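Local coordinates for flagellin (PDB 4CFI), which probably polymerises, as flagellins do, into the filament of the bacterial flagellum and carries epitopes recognised by the immune system, at residues A73-F78 and S89-Q94; G104-G109 and V140-K145; I115-D120 and Q133-I138. All blocks are in the same frame, centred on the assembly; numbering follows the deposited sequence. Where two conformers were deposited one is given.

Interaction 1. Residues A73-F78 and S89-Q94; sequences AGTLSF and SVDLTQ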
ATOM      1  N   ALA A  73      -2.171  24.817  -7.579  1.00 14.43           N
ATOM      2  CA  ALA A  73      -1.612  26.010  -6.928  1.00 14.86           C
ATOM      3  C   ALA A  73      -0.095  26.119  -7.092  1.00 16.27           C
ATOM      4  O   ALA A  73       0.464  27.209  -6.972  1.00 20.22           O
ATOM      5  CB  ALA A  73      -1.999  26.059  -5.455  1.00 15.26           C
ATOM      6  N   GLY A  74       0.570  25.001  -7.365  1.00 16.14           N
ATOM      7  CA  GLY A  74       2.013  24.986  -7.553  1.00 17.62           C
ATOM      8  C   GLY A  74       2.765  25.262  -6.271  1.00 17.65           C
ATOM      9  O   GLY A  74       2.372  24.829  -5.193  1.00 18.75           O
ATOM     10  N   THR A  75       3.873  25.979  -6.395  1.00 17.82           N
ATOM     11  CA  THR A  75       4.660  26.398  -5.238  1.00 16.78           C
ATOM     12  C   THR A  75       4.363  27.855  -4.960  1.00 17.42           C
ATOM     13  O   THR A  75       4.540  28.695  -5.837  1.00 22.25           O
ATOM     14  CB  THR A  75       6.168  26.181  -5.482  1.00 19.12           C
ATOM     15  OG1 THR A  75       6.393  24.794  -5.778  1.00 21.65           O
ATOM     16  CG2 THR A  75       6.971  26.565  -4.255  1.00 22.05           C
ATOM     17  N   LEU A  76       3.897  28.145  -3.748  1.00 16.71           N
ATOM     18  CA  LEU A  76       3.614  29.514  -3.322  1.00 17.06           C
ATOM     19  C   LEU A  76       4.740  30.055  -2.441  1.00 16.51           C
ATOM     20  O   LEU A  76       5.367  29.306  -1.703  1.00 21.09           O
ATOM     21  CB  LEU A  76       2.297  29.549  -2.550  1.00 19.63           C
ATOM     22  CG  LEU A  76       1.073  28.946  -3.242  1.00 21.15           C
ATOM     23  CD1 LEU A  76      -0.145  29.047  -2.335  1.00 25.12           C
ATOM     24  CD2 LEU A  76       0.820  29.636  -4.577  1.00 22.75           C
ATOM     25  N   SER A  77       4.996  31.354  -2.532  0.50 16.78           N
ATOM     26  CA  SER A  77       6.046  31.986  -1.738  0.50 16.99           C
ATOM     27  C   SER A  77       5.511  33.220  -1.022  0.50 15.92           C
ATOM     28  O   SER A  77       4.674  33.946  -1.564  0.50 18.19           O
ATOM     29  CB  SER A  77       7.239  32.341  -2.629  0.50 18.95           C
ATOM     30  OG  SER A  77       7.784  31.168  -3.204  0.50 23.04           O
ATOM     31  N   PHE A  78       5.978  33.421   0.210  1.00 15.21           N
ATOM     32  CA  PHE A  78       5.548  34.544   1.067  1.00 14.64           C
ATOM     33  C   PHE A  78       6.729  35.224   1.728  1.00 14.81           C
ATOM     34  O   PHE A  78       7.645  34.550   2.193  1.00 16.76           O
ATOM     35  CB  PHE A  78       4.609  34.031   2.151  1.00 15.23           C
ATOM     36  CG  PHE A  78       3.440  33.279   1.602  1.00 16.30           C
ATOM     37  CD1 PHE A  78       2.302  33.948   1.176  1.00 17.76           C
ATOM     38  CD2 PHE A  78       3.508  31.910   1.440  1.00 17.08           C
ATOM     39  CE1 PHE A  78       1.231  33.260   0.635  1.00 19.17           C
ATOM     40  CE2 PHE A  78       2.446  31.209   0.892  1.00 16.34           C
ATOM     41  CZ  PHE A  78       1.305  31.889   0.485  1.00 17.78           C
ATOM     42  N   SER A  89       8.447  29.189   1.327  1.00 17.52           N
ATOM     43  CA  SER A  89       7.848  28.548   0.177  1.00 19.53           C
ATOM     44  C   SER A  89       7.017  27.372   0.631  1.00 20.17           C
ATOM     45  O   SER A  89       7.379  26.658   1.568  1.00 21.59           O
ATOM     46  CB  SER A  89       8.920  28.068  -0.801  1.00 23.33           C
ATOM     47  OG  SER A  89       9.613  29.174  -1.345  0.50 23.85           O
ATOM     48  N   VAL A  90       5.908  27.172  -0.068  1.00 18.47           N
ATOM     49  CA  VAL A  90       4.977  26.103   0.228  1.00 21.23           C
ATOM     50  C   VAL A  90       4.714  25.308  -1.055  1.00 18.40           C
ATOM     51  O   VAL A  90       4.162  25.836  -2.027  1.00 17.28           O
ATOM     52  CB  VAL A  90       3.660  26.682   0.778  1.00 23.44           C
ATOM     53  CG1 VAL A  90       2.724  25.566   1.226  0.50 23.34           C
ATOM     54  CG2 VAL A  90       3.941  27.641   1.930  1.00 23.98           C
ATOM     55  N   ASP A  91       5.119  24.041  -1.046  1.00 22.10           N
ATOM     56  CA  ASP A  91       4.950  23.148  -2.189  1.00 22.39           C
ATOM     57  C   ASP A  91       3.564  22.482  -2.196  1.00 21.67           C
ATOM     58  O   ASP A  91       3.341  21.492  -1.491  1.00 25.92           O
ATOM     59  CB  ASP A  91       6.052  22.077  -2.180  1.00 26.98           C
ATOM     60  CG  ASP A  91       5.971  21.143  -3.370  1.00 26.33           C
ATOM     61  OD1 ASP A  91       4.934  21.150  -4.065  1.00 27.44           O
ATOM     62  OD2 ASP A  91       6.950  20.402  -3.610  1.00 35.95           O
ATOM     63  N   LEU A  92       2.662  23.021  -3.021  1.00 19.42           N
ATOM     64  CA  LEU A  92       1.312  22.478  -3.225  1.00 19.96           C
ATOM     65  C   LEU A  92       1.155  21.924  -4.645  1.00 21.99           C
ATOM     66  O   LEU A  92       0.096  22.054  -5.281  1.00 25.36           O
ATOM     67  CB  LEU A  92       0.266  23.561  -2.983  1.00 17.92           C
ATOM     68  CG  LEU A  92       0.231  24.122  -1.562  1.00 20.57           C
ATOM     69  CD1 LEU A  92      -0.729  25.300  -1.505  1.00 21.06           C
ATOM     70  CD2 LEU A  92      -0.147  23.046  -0.555  1.00 23.76           C
ATOM     71  N   THR A  93       2.199  21.268  -5.127  1.00 20.95           N
ATOM     72  CA  THR A  93       2.200  20.730  -6.482  1.00 22.91           C
ATOM     73  C   THR A  93       1.516  19.360  -6.628  1.00 25.41           C
ATOM     74  O   THR A  93       1.146  18.984  -7.736  1.00 28.25           O
ATOM     75  CB  THR A  93       3.635  20.591  -7.024  1.00 24.22           C
ATOM     76  OG1 THR A  93       4.379  19.687  -6.197  1.00 24.99           O
ATOM     77  CG2 THR A  93       4.346  21.942  -7.049  1.00 21.41           C
ATOM     78  N   GLN A  94       1.382  18.624  -5.521  0.50 25.39           N
ATOM     79  CA  GLN A  94       0.778  17.279  -5.534  0.50 24.26           C
ATOM     80  C   GLN A  94      -0.737  17.315  -5.334  0.50 24.86           C
ATOM     81  O   GLN A  94      -1.243  17.893  -4.361  0.50 26.63           O
ATOM     82  CB  GLN A  94       1.410  16.379  -4.462  0.50 27.65           C
ATOM     83  CG  GLN A  94       0.467  15.310  -3.905  0.50 23.20           C
ATOM     84  CD  GLN A  94       0.818  13.866  -4.273  0.50 20.18           C
ATOM     85  OE1 GLN A  94       1.913  13.387  -3.949  0.50 14.85           O
ATOM     86  NE2 GLN A  94      -0.139  13.147  -4.903  0.50 15.51           N
TER
HETATM   87  O   HOH W   1      -2.411  22.705  -5.396  1.00 17.72           O

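Interaction 2. Residues G104-G109 and V140-K145; sequences GMVQTG and VVSDGK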
ATOM      1  N   GLY A 104       1.168   2.786  -5.268  1.00  8.32           N
ATOM      2  CA  GLY A 104       2.570   2.673  -4.890  1.00  8.32           C
ATOM      3  C   GLY A 104       2.951   1.312  -4.353  1.00  7.60           C
ATOM      4  O   GLY A 104       2.254   0.323  -4.587  1.00  8.55           O
ATOM      5  N   MET A 105       4.098   1.270  -3.660  1.00  6.99           N
ATOM      6  CA  MET A 105       4.656   0.030  -3.141  1.00  6.69           C
ATOM      7  C   MET A 105       4.213  -0.195  -1.705  1.00  7.08           C
ATOM      8  O   MET A 105       3.998   0.752  -0.960  1.00  7.69           O
ATOM      9  CB  MET A 105       6.197   0.078  -3.212  1.00  6.97           C
ATOM     10  CG  MET A 105       6.747   0.231  -4.627  1.00  7.50           C
ATOM     11  SD  MET A 105       8.533   0.456  -4.694  1.00  7.03           S
ATOM     12  CE  MET A 105       8.768   1.983  -3.779  1.00  8.35           C
ATOM     13  N   VAL A 106       4.123  -1.455  -1.304  1.00  6.55           N
ATOM     14  CA  VAL A 106       3.790  -1.778   0.076  1.00  6.72           C
ATOM     15  C   VAL A 106       4.953  -1.383   0.998  1.00  6.58           C
ATOM     16  O   VAL A 106       6.107  -1.662   0.693  1.00  7.69           O
ATOM     17  CB  VAL A 106       3.507  -3.280   0.231  1.00  7.40           C
ATOM     18  CG1 VAL A 106       3.086  -3.581   1.664  1.00  7.69           C
ATOM     19  CG2 VAL A 106       2.417  -3.767  -0.723  1.00  8.83           C
ATOM     20  N   GLN A 107       4.656  -0.704   2.100  0.62  6.92           N
ATOM     21  CA  GLN A 107       5.696  -0.358   3.073  0.62  7.77           C
ATOM     22  C   GLN A 107       6.375  -1.613   3.595  0.62  7.08           C
ATOM     23  O   GLN A 107       5.774  -2.674   3.645  0.62  7.26           O
ATOM     24  CB  GLN A 107       5.124   0.423   4.247  0.62  9.65           C
ATOM     25  CG  GLN A 107       4.204  -0.401   5.126  0.62 12.86           C
ATOM     26  CD  GLN A 107       3.586   0.409   6.244  0.62 15.18           C
ATOM     27  OE1 GLN A 107       2.363   0.449   6.382  0.62 18.72           O
ATOM     28  NE2 GLN A 107       4.424   1.059   7.050  0.62 13.16           N
ATOM     29  N   THR A 108       7.626  -1.489   3.996  1.00  6.37           N
ATOM     30  CA  THR A 108       8.390  -2.644   4.441  1.00  6.23           C
ATOM     31  C   THR A 108       7.791  -3.322   5.685  1.00  6.80           C
ATOM     32  O   THR A 108       7.166  -2.670   6.549  1.00  8.35           O
ATOM     33  CB  THR A 108       9.858  -2.268   4.699  1.00  7.06           C
ATOM     34  OG1 THR A 108      10.605  -3.454   4.875  1.00  7.67           O
ATOM     35  CG2 THR A 108      10.042  -1.323   5.926  1.00  9.10           C
ATOM     36  N   GLY A 109       7.945  -4.645   5.739  1.00  6.92           N
ATOM     37  CA  GLY A 109       7.634  -5.413   6.946  1.00  7.49           C
ATOM     38  C   GLY A 109       6.232  -5.977   7.051  1.00  7.75           C
ATOM     39  O   GLY A 109       5.870  -6.485   8.110  1.00  9.14           O
ATOM     40  N   VAL A 140       5.466 -14.478   3.060  1.00  5.91           N
ATOM     41  CA  VAL A 140       6.054 -13.526   2.117  1.00  5.90           C
ATOM     42  C   VAL A 140       5.839 -12.114   2.668  1.00  6.19           C
ATOM     43  O   VAL A 140       4.701 -11.689   2.882  1.00  7.23           O
ATOM     44  CB  VAL A 140       5.412 -13.677   0.728  1.00  6.36           C
ATOM     45  CG1 VAL A 140       6.051 -12.713  -0.279  1.00  7.09           C
ATOM     46  CG2 VAL A 140       5.529 -15.113   0.239  1.00  7.21           C
ATOM     47  N   VAL A 141       6.948 -11.423   2.900  1.00  6.26           N
ATOM     48  CA  VAL A 141       6.957 -10.157   3.617  1.00  6.18           C
ATOM     49  C   VAL A 141       7.501  -9.052   2.690  1.00  6.17           C
ATOM     50  O   VAL A 141       8.504  -9.236   2.010  1.00  6.78           O
ATOM     51  CB  VAL A 141       7.831 -10.286   4.898  1.00  6.86           C
ATOM     52  CG1 VAL A 141       7.838  -8.993   5.679  1.00  7.53           C
ATOM     53  CG2 VAL A 141       7.334 -11.427   5.788  1.00  7.63           C
ATOM     54  N   SER A 142       6.830  -7.911   2.653  1.00  5.75           N
ATOM     55  CA  SER A 142       7.274  -6.805   1.805  1.00  5.90           C
ATOM     56  C   SER A 142       8.599  -6.225   2.285  1.00  5.90           C
ATOM     57  O   SER A 142       8.902  -6.252   3.485  1.00  6.14           O
ATOM     58  CB  SER A 142       6.221  -5.695   1.822  1.00  5.66           C
ATOM     59  OG  SER A 142       6.042  -5.246   3.155  1.00  7.08           O
ATOM     60  N   ASP A 143       9.371  -5.675   1.342  1.00  5.49           N
ATOM     61  CA  ASP A 143      10.631  -5.003   1.656  1.00  5.81           C
ATOM     62  C   ASP A 143      10.601  -3.479   1.482  1.00  5.85           C
ATOM     63  O   ASP A 143      11.608  -2.827   1.715  1.00  6.74           O
ATOM     64  CB  ASP A 143      11.823  -5.639   0.910  1.00  6.16           C
ATOM     65  CG  ASP A 143      11.802  -5.412  -0.600  1.00  6.49           C
ATOM     66  OD1 ASP A 143      10.965  -4.642  -1.118  1.00  6.08           O
ATOM     67  OD2 ASP A 143      12.666  -6.022  -1.281  1.00  7.31           O
ATOM     68  N   GLY A 144       9.467  -2.912   1.112  1.00  5.78           N
ATOM     69  CA  GLY A 144       9.344  -1.471   0.937  1.00  5.93           C
ATOM     70  C   GLY A 144       9.816  -0.961  -0.414  1.00  5.76           C
ATOM     71  O   GLY A 144       9.670   0.235  -0.703  1.00  6.98           O
ATOM     72  N   LYS A 145      10.391  -1.839  -1.222  1.00  5.65           N
ATOM     73  CA  LYS A 145      10.939  -1.505  -2.535  1.00  5.41           C
ATOM     74  C   LYS A 145      10.279  -2.330  -3.646  1.00  5.62           C
ATOM     75  O   LYS A 145      10.797  -2.397  -4.773  1.00  5.65           O
ATOM     76  CB  LYS A 145      12.460  -1.718  -2.542  1.00  6.26           C
ATOM     77  CG  LYS A 145      13.174  -0.835  -1.517  1.00  7.31           C
ATOM     78  CD  LYS A 145      14.687  -1.015  -1.496  1.00 10.44           C
ATOM     79  CE  LYS A 145      15.391  -0.452  -2.710  1.00 13.59           C
ATOM     80  NZ  LYS A 145      15.227   1.013  -2.909  1.00 15.16           N
TER
HETATM   81  O   HOH W   2       7.485  -3.314  -0.968  1.00  7.00           O
HETATM   82  O   HOH W   3      13.327  -3.278   4.568  1.00 10.46           O

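Interaction 3. Residues I115-D120 and Q133-I138; sequences IKVAID and QETTQI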
ATOM      1  N   ILE A 115       2.028 -19.183   2.182  1.00  6.88           N
ATOM      2  CA  ILE A 115       1.868 -20.255   1.189  1.00  7.21           C
ATOM      3  C   ILE A 115       2.199 -21.587   1.853  1.00  6.87           C
ATOM      4  O   ILE A 115       3.267 -21.731   2.464  1.00  7.12           O
ATOM      5  CB  ILE A 115       2.816 -20.072  -0.030  1.00  7.28           C
ATOM      6  CG1 ILE A 115       2.713 -18.644  -0.596  1.00  8.75           C
ATOM      7  CG2 ILE A 115       2.574 -21.146  -1.076  1.00  7.84           C
ATOM      8  CD1 ILE A 115       3.849 -18.285  -1.529  1.00  9.29           C
ATOM      9  N   LYS A 116       1.297 -22.569   1.745  1.00  6.87           N
ATOM     10  CA  LYS A 116       1.592 -23.926   2.222  1.00  7.57           C
ATOM     11  C   LYS A 116       2.455 -24.647   1.191  1.00  7.07           C
ATOM     12  O   LYS A 116       2.106 -24.698   0.021  1.00  9.22           O
ATOM     13  CB  LYS A 116       0.297 -24.715   2.503  1.00  9.90           C
ATOM     14  CG  LYS A 116       0.545 -26.152   2.948  1.00 11.12           C
ATOM     15  CD  LYS A 116      -0.729 -26.967   3.079  1.00 14.53           C
ATOM     16  CE  LYS A 116      -0.435 -28.364   3.595  1.00 16.56           C
ATOM     17  NZ  LYS A 116      -1.672 -29.173   3.758  0.50 16.82           N
ATOM     18  N   VAL A 117       3.568 -25.208   1.646  1.00  6.47           N
ATOM     19  CA  VAL A 117       4.586 -25.831   0.802  1.00  6.28           C
ATOM     20  C   VAL A 117       5.074 -27.126   1.457  1.00  6.49           C
ATOM     21  O   VAL A 117       4.654 -27.474   2.555  1.00  7.54           O
ATOM     22  CB  VAL A 117       5.798 -24.890   0.562  1.00  6.60           C
ATOM     23  CG1 VAL A 117       5.339 -23.616  -0.124  1.00  7.16           C
ATOM     24  CG2 VAL A 117       6.560 -24.597   1.850  1.00  6.67           C
ATOM     25  N   ALA A 118       5.957 -27.838   0.763  1.00  6.34           N
ATOM     26  CA  ALA A 118       6.557 -29.073   1.277  1.00  6.46           C
ATOM     27  C   ALA A 118       7.958 -29.206   0.701  1.00  6.44           C
ATOM     28  O   ALA A 118       8.145 -29.798  -0.367  1.00  6.82           O
ATOM     29  CB  ALA A 118       5.705 -30.296   0.932  1.00  7.29           C
ATOM     30  N   ILE A 119       8.936 -28.606   1.380  1.00  6.22           N
ATOM     31  CA  ILE A 119      10.303 -28.521   0.892  1.00  6.44           C
ATOM     32  C   ILE A 119      11.308 -28.812   1.993  1.00  6.51           C
ATOM     33  O   ILE A 119      10.994 -28.702   3.186  1.00  7.44           O
ATOM     34  CB  ILE A 119      10.614 -27.142   0.240  1.00  6.33           C
ATOM     35  CG1 ILE A 119      10.522 -26.012   1.264  1.00  6.83           C
ATOM     36  CG2 ILE A 119       9.718 -26.902  -0.978  1.00  6.59           C
ATOM     37  CD1 ILE A 119      10.755 -24.616   0.708  1.00  7.42           C
ATOM     38  N   ASP A 120      12.520 -29.184   1.588  1.00  6.59           N
ATOM     39  CA  ASP A 120      13.622 -29.308   2.519  1.00  7.11           C
ATOM     40  C   ASP A 120      14.349 -27.976   2.707  1.00  7.12           C
ATOM     41  O   ASP A 120      13.940 -26.937   2.184  1.00  7.89           O
ATOM     42  CB  ASP A 120      14.553 -30.480   2.107  1.00  7.30           C
ATOM     43  CG  ASP A 120      15.385 -30.221   0.865  1.00  8.22           C
ATOM     44  OD1 ASP A 120      15.471 -29.070   0.419  1.00  8.39           O
ATOM     45  OD2 ASP A 120      15.931 -31.223   0.330  1.00 10.49           O
ATOM     46  N   GLN A 133      14.839 -30.841   8.691  1.00 12.32           N
ATOM     47  CA  GLN A 133      13.516 -30.306   8.963  1.00 12.57           C
ATOM     48  C   GLN A 133      12.800 -29.982   7.655  1.00 10.03           C
ATOM     49  O   GLN A 133      13.413 -29.479   6.710  1.00 10.24           O
ATOM     50  CB  GLN A 133      13.629 -29.022   9.808  1.00 14.77           C
ATOM     51  CG  GLN A 133      12.323 -28.284  10.079  0.75 16.33           C
ATOM     52  CD  GLN A 133      12.521 -27.077  10.975  1.00 23.42           C
ATOM     53  OE1 GLN A 133      12.297 -27.150  12.184  1.00 34.05           O
ATOM     54  NE2 GLN A 133      12.960 -25.963  10.395  1.00 26.57           N
ATOM     55  N   GLU A 134      11.492 -30.226   7.622  1.00  9.45           N
ATOM     56  CA  GLU A 134      10.633 -29.838   6.490  1.00  9.01           C
ATOM     57  C   GLU A 134      10.093 -28.418   6.712  1.00  7.29           C
ATOM     58  O   GLU A 134       9.624 -28.073   7.808  1.00  9.64           O
ATOM     59  CB  GLU A 134       9.462 -30.810   6.324  1.00  8.61           C
ATOM     60  CG  GLU A 134       8.615 -30.573   5.080  1.00  8.94           C
ATOM     61  CD  GLU A 134       7.429 -31.517   4.924  1.00 10.18           C
ATOM     62  OE1 GLU A 134       7.241 -32.369   5.816  1.00 14.33           O
ATOM     63  OE2 GLU A 134       6.694 -31.408   3.895  1.00 11.88           O
ATOM     64  N   THR A 135      10.191 -27.599   5.670  1.00  7.28           N
ATOM     65  CA  THR A 135       9.485 -26.333   5.626  1.00  7.31           C
ATOM     66  C   THR A 135       8.095 -26.576   5.063  1.00  6.51           C
ATOM     67  O   THR A 135       7.960 -27.120   3.965  1.00  7.34           O
ATOM     68  CB  THR A 135      10.244 -25.311   4.764  1.00  7.65           C
ATOM     69  OG1 THR A 135      11.531 -25.062   5.356  1.00  7.98           O
ATOM     70  CG2 THR A 135       9.485 -24.011   4.619  1.00  7.64           C
ATOM     71  N   THR A 136       7.081 -26.164   5.809  1.00  7.00           N
ATOM     72  CA  THR A 136       5.683 -26.441   5.502  1.00  7.19           C
ATOM     73  C   THR A 136       4.859 -25.182   5.187  1.00  6.44           C
ATOM     74  O   THR A 136       3.749 -25.293   4.648  1.00  6.91           O
ATOM     75  CB  THR A 136       4.994 -27.216   6.630  1.00  8.98           C
ATOM     76  OG1 THR A 136       5.095 -26.440   7.828  1.00  9.85           O
ATOM     77  CG2 THR A 136       5.670 -28.597   6.837  1.00 10.77           C
ATOM     78  N   GLN A 137       5.376 -23.992   5.506  1.00  6.49           N
ATOM     79  CA  GLN A 137       4.751 -22.724   5.102  1.00  6.42           C
ATOM     80  C   GLN A 137       5.842 -21.730   4.793  1.00  5.94           C
ATOM     81  O   GLN A 137       6.914 -21.787   5.396  1.00  6.52           O
ATOM     82  CB  GLN A 137       3.859 -22.125   6.215  1.00  8.53           C
ATOM     83  CG  GLN A 137       2.825 -23.088   6.769  1.00  9.48           C
ATOM     84  CD  GLN A 137       1.978 -22.520   7.874  1.00 13.62           C
ATOM     85  OE1 GLN A 137       2.159 -21.397   8.296  0.50 14.86           O
ATOM     86  NE2 GLN A 137       1.054 -23.329   8.365  0.50 12.71           N
ATOM     87  N   ILE A 138       5.546 -20.797   3.883  1.00  5.66           N
ATOM     88  CA  ILE A 138       6.412 -19.651   3.645  1.00  5.77           C
ATOM     89  C   ILE A 138       5.577 -18.387   3.767  1.00  5.77           C
ATOM     90  O   ILE A 138       4.581 -18.213   3.063  1.00  6.47           O
ATOM     91  CB  ILE A 138       7.095 -19.701   2.261  1.00  5.91           C
ATOM     92  CG1 ILE A 138       7.941 -20.975   2.147  1.00  6.63           C
ATOM     93  CG2 ILE A 138       7.923 -18.433   2.032  1.00  6.57           C
ATOM     94  CD1 ILE A 138       8.439 -21.226   0.725  1.00  6.91           C
TER
HETATM   95  O   HOH W   4       4.360 -29.857   4.005  1.00 21.62           O
HETATM   96  O   HOH W   5      13.302 -24.287   3.374  1.00  9.54           O

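Interaction 1. Residues A73-F78 and S89-Q94
The beta hairpin of strands 74-79 and 87-92 sets L76 against V90 as an antiparallel hydrogen-bonded pair, with the non-hydrogen-bonded pairs T75-D91 and S77-S89 on either side of it. One face of this two-stranded sheet lies on the helices, an arrangement consistent with the helical D1 region of flagellins: V90 packs on L6 of helix 2-31 and on L251 and A254 of helix 227-257, while L76 touches I5. The L76 amide donates to V90 O at 2.9 Å. The return bond from V90 N to L76 O is shorter, 2.7 Å. On the helix-facing side L76 CD1 and L92 CD1 meet at 3.9 Å, the two leucines slanting across each other. F78 offers the edge of its ring: V90 CG2 lies near the ring plane, 4.0 Å from CE2. The face bearing T75, S77, S89 and D91 is open and polar. There S77 OG and S89 OG form a long hydrogen bond of 3.3 Å in which either may donate, and T75 and T93 run side by side, with OG1 of T75 3.7 Å from CG2 of T93. A water joins A73 N to L92 O, and D91 to T93 forms an Asx turn. Its acceptor, D91 OD1, is gripped twice by T93: the amide N approaches nearly along the C-O axis, and OG1, held between the backbone N and the carbonyl carbon (chi1 61°), binds the syn lone pair at 2.6 Å.

Interaction 2. Residues G104-G109 and V140-K145
S142 OG is gripped from two sources: it donates to Q107 O at 2.6 Å and accepts from the backbone N of Q110. A chi1 of 59° tucks this oxygen over its own backbone, directed at the 104-109 loop, and V106 CG1 packs against it at 3.7 Å. The backbone of S142 is used as well. G109 N reaches S142 O at 2.9 Å in a nearly straight bond (173° at the hydrogen), although the donor stands 47° out of the carbonyl plane. These bonds dock the loop that enters strand 111-119 onto the C-terminal end of 135-142, the middle strand of the three-stranded antiparallel sheet in the D2 region. From the loop, V106 also touches V235 and M105 O accepts from N239 ND2, both on helix 227-257. Past S142 the chain turns. T108 CB lies 3.5 Å from D143 O. G144 CA approaches V106 O at 3.3 Å in a CA-H...O contact, and a water donates to the same oxygen while accepting a weak bond from G144 N. M105 SD lies 3.5 Å from K145 C, and the bend at chi3 turns M105 CE to 3.7 Å from G144 O. An Asx turn shapes the 143-145 bend: D143 OD1 takes K145 N at 2.9 Å from above the carboxylate plane and also G147 N, while OD2 binds G173 N and K145 NZ reaches G175 O.

Interaction 3. Residues I115-D120 and Q133-I138
E134 lays its aliphatic stem beside the carbonyl of I119: CB stands 4.1 Å from I119 O, and CG, anti to the backbone N (chi1 -173°), closes to 3.6 Å from that oxygen. The chain stays extended beyond CG, and at its tip OE2 comes 3.3 Å from A118 CB. A water donates both to this OE2 and to V117 O, tying the carboxylate to the opposite backbone. The backbones belong to neighbouring antiparallel strands, 111-119 and 135-142, of the D2 sheet. Their pairing is regular for I115 with I138 and K116 with Q137, then slips by one residue before I119 with T135, a beta bulge. Within the bulge V117 N bonds to T136 O at 3.0 Å, but stands 61° out of that carbonyl plane. T136 N donates instead to Q153 OE1, just past strand 148-152, and V117 O has the water. The ladder then resumes with two bonds between I119 and T135. On the face of I115, I119, T135 and I138 the packing is largely aliphatic, although T135 OG1 is linked to D120 O by a water. A chi1 of 64° brings I119 CG1 alongside T135, 3.6 Å from its CB; further out, I119 CD1 meets I138 CD1 at 4.1 Å. V117 crosses I138 at about a right angle, with CG2 3.9 Å from I138 CG1. Helix 197-213 packs on I115, and F167 of helix 160-167 touches I138. The extended K116 side chain, on the other face beside Q137, carries NZ to a salt bridge with D199.

Overall arrangement
Interactions 2 and 3 both use strand 135-142; interaction 3 pairs it with strand 111-119, interaction 2 with the loop leading into that strand. Interaction 3 is nested within the loop that interaction 2 closes, and they touch where V140 CG2 packs on I115 CD1. Interaction 1 belongs to a separate hairpin on the helices, its centre about 53 Å from that of interaction 3, on the opposite side of the chain's centre. Interaction 3 is partly buried, with aliphatic side chains between sheet and helices. The other two are surface contacts: interaction 1 pairs an apolar helix-facing side with a polar outer one, and interaction 2, lacking a regular ladder, relies on a serine hydroxyl, an amide and waters to fasten a loop.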